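Local coordinates for streptokinase domain B (PDB 1QQR), which belongs to a non-proteolytic plasminogen activator of streptococci and probably helps streptokinase engage plasminogen during fibrinolysis, at residues 14-19 with 54-59. Residues are numbered along the deposited sequence; the frame is centred on the assembly and turned at random.
Sequences VQFTPL and QSILNK
Phe16 is the bump of this contact: its ring reaches from strand 14-18 to helix 54-59 and beds against Leu57 and Ile56. CG of Phe16 stands anti to its own carbonyl carbon (chi1 -64°), and the far rim of the ring is brought up to the helix, with CZ 3.7 Å from Leu57 CB. Leu57 lies along one face of the ring, CB above the CZ rim and CD1 over the centre. Its CG lies anti to the backbone N, and CD1 sits 3.8 Å from the Phe16 centroid and 4° off the normal, a nearly axial CH-pi contact. The opposite face of the Phe16 ring is met from within the strand by Val14 CG2, 3.7 Å above its plane and shifted toward the rim, so the ring is sandwiched between two methyl groups. Ile56 meets the edge at CE1: its CG2 lies in the ring plane, 3.9 Å from Phe16 CE1. The hollow that takes the ring thus has Leu57 CB and CD1 as one wall, Val14 CG2 as the other, and Ile56 CG2 at the CE1 edge. Here the single long helix 46-60 lies across the mixed beta-sheet, an arrangement consistent with the beta-grasp-like fold of the streptokinase and staphylokinase family; the strand and helix segments run at 64° to each other, their axes 10.0 Å apart at closest approach. The branch of Ile56 that meets Phe16 also faces the other methyl of Val14, CG1, at a looser 4.2 Å. No hydrogen bond joins the two segments; the interface is apolar and modest, burying 180 Å² in all. Beyond it, Phe16 also touches Val126 of strand 111-128, Ile66 of strand 64-76 and the loop residue Phe25, while Val14 rests on Tyr124.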
loop_
_atom_site.group_PDB
_atom_site.type_symbol
_atom_site.label_atom_id
_atom_site.label_comp_id
_atom_site.label_asym_id
_atom_site.label_seq_id
_atom_site.Cartn_x
_atom_site.Cartn_y
_atom_site.Cartn_z
ATOM N N VAL A 14 5.031 0.496 -1.950
ATOM C CA VAL A 14 4.844 0.872 -3.338
ATOM C C VAL A 14 6.035 0.469 -4.199
ATOM O O VAL A 14 7.188 0.575 -3.784
ATOM C CB VAL A 14 4.625 2.411 -3.468
ATOM C CG1 VAL A 14 5.827 3.156 -2.955
ATOM C CG2 VAL A 14 4.347 2.790 -4.911
ATOM N N GLN A 15 5.725 -0.013 -5.397
ATOM C CA GLN A 15 6.721 -0.414 -6.377
ATOM C C GLN A 15 6.584 0.573 -7.562
ATOM O O GLN A 15 5.466 0.933 -7.961
ATOM C CB GLN A 15 6.454 -1.863 -6.816
ATOM C CG GLN A 15 7.068 -2.235 -8.170
ATOM C CD GLN A 15 6.805 -3.691 -8.582
ATOM O OE1 GLN A 15 5.655 -4.167 -8.580
ATOM N NE2 GLN A 15 7.874 -4.399 -8.949
ATOM N N PHE A 16 7.708 1.012 -8.122
ATOM C CA PHE A 16 7.673 1.965 -9.230
ATOM C C PHE A 16 8.254 1.375 -10.494
ATOM O O PHE A 16 9.360 0.840 -10.465
ATOM C CB PHE A 16 8.475 3.220 -8.877
ATOM C CG PHE A 16 7.914 4.006 -7.721
ATOM C CD1 PHE A 16 8.603 4.091 -6.522
ATOM C CD2 PHE A 16 6.716 4.703 -7.849
ATOM C CE1 PHE A 16 8.109 4.868 -5.460
ATOM C CE2 PHE A 16 6.215 5.480 -6.800
ATOM C CZ PHE A 16 6.914 5.562 -5.602
ATOM N N THR A 17 7.524 1.468 -11.604
ATOM C CA THR A 17 8.028 0.953 -12.879
ATOM C C THR A 17 8.142 2.060 -13.928
ATOM O O THR A 17 7.146 2.620 -14.365
ATOM C CB THR A 17 7.137 -0.169 -13.428
ATOM O OG1 THR A 17 7.011 -1.193 -12.440
ATOM C CG2 THR A 17 7.769 -0.784 -14.684
ATOM N N PRO A 18 9.374 2.386 -14.342
ATOM C CA PRO A 18 9.661 3.425 -15.339
ATOM C C PRO A 18 9.223 3.003 -16.732
ATOM O O PRO A 18 9.433 1.861 -17.108
ATOM C CB PRO A 18 11.170 3.585 -15.226
ATOM C CG PRO A 18 11.615 2.206 -14.930
ATOM C CD PRO A 18 10.624 1.753 -13.875
ATOM N N LEU A 19 8.605 3.914 -17.485
ATOM C CA LEU A 19 8.138 3.594 -18.830
ATOM C C LEU A 19 9.256 3.073 -19.729
ATOM O O LEU A 19 9.037 2.143 -20.499
ATOM C CB LEU A 19 7.421 4.788 -19.456
ATOM C CG LEU A 19 5.939 4.952 -19.042
ATOM C CD1 LEU A 19 5.325 3.584 -18.736
ATOM C CD2 LEU A 19 5.823 5.819 -17.819
ATOM N N GLN A 54 3.897 9.838 -4.476
ATOM C CA GLN A 54 4.661 10.903 -5.107
ATOM C C GLN A 54 5.765 11.357 -4.159
ATOM O O GLN A 54 6.901 11.547 -4.575
ATOM C CB GLN A 54 3.737 12.080 -5.486
ATOM C CG GLN A 54 4.406 13.253 -6.256
ATOM C CD GLN A 54 5.131 12.809 -7.551
ATOM O OE1 GLN A 54 4.504 12.312 -8.498
ATOM N NE2 GLN A 54 6.458 12.993 -7.587
ATOM N N SER A 55 5.463 11.496 -2.873
ATOM C CA SER A 55 6.502 11.949 -1.962
ATOM C C SER A 55 7.595 10.889 -1.809
ATOM O O SER A 55 8.787 11.215 -1.755
ATOM C CB SER A 55 5.905 12.362 -0.604
ATOM O OG SER A 55 5.873 11.306 0.342
ATOM N N ILE A 56 7.214 9.618 -1.761
ATOM C CA ILE A 56 8.224 8.573 -1.648
ATOM C C ILE A 56 9.074 8.563 -2.921
ATOM O O ILE A 56 10.298 8.418 -2.858
ATOM C CB ILE A 56 7.576 7.212 -1.451
ATOM C CG1 ILE A 56 7.031 7.129 -0.023
ATOM C CG2 ILE A 56 8.571 6.109 -1.762
ATOM C CD1 ILE A 56 6.299 5.869 0.287
ATOM N N LEU A 57 8.411 8.734 -4.069
ATOM C CA LEU A 57 9.080 8.773 -5.365
ATOM C C LEU A 57 10.088 9.929 -5.397
ATOM O O LEU A 57 11.192 9.777 -5.903
ATOM C CB LEU A 57 8.061 8.955 -6.507
ATOM C CG LEU A 57 8.696 8.996 -7.908
ATOM C CD1 LEU A 57 9.406 7.653 -8.179
ATOM C CD2 LEU A 57 7.636 9.258 -8.977
ATOM N N ASN A 58 9.709 11.079 -4.856
ATOM C CA ASN A 58 10.611 12.226 -4.826
ATOM C C ASN A 58 11.885 11.894 -4.069
ATOM O O ASN A 58 12.978 12.134 -4.571
ATOM C CB ASN A 58 9.937 13.442 -4.177
ATOM C CG ASN A 58 8.889 14.086 -5.078
ATOM O OD1 ASN A 58 8.101 14.931 -4.631
ATOM N ND2 ASN A 58 8.876 13.695 -6.355
ATOM N N LYS A 59 11.756 11.327 -2.871
ATOM C CA LYS A 59 12.937 10.998 -2.081
ATOM C C LYS A 59 13.841 9.971 -2.742
ATOM O O LYS A 59 15.029 10.214 -2.901
ATOM C CB LYS A 59 12.554 10.476 -0.699
ATOM C CG LYS A 59 11.722 11.426 0.136
ATOM C CD LYS A 59 11.394 10.791 1.499
ATOM C CE LYS A 59 10.484 11.673 2.354
ATOM N NZ LYS A 59 10.182 11.045 3.679
#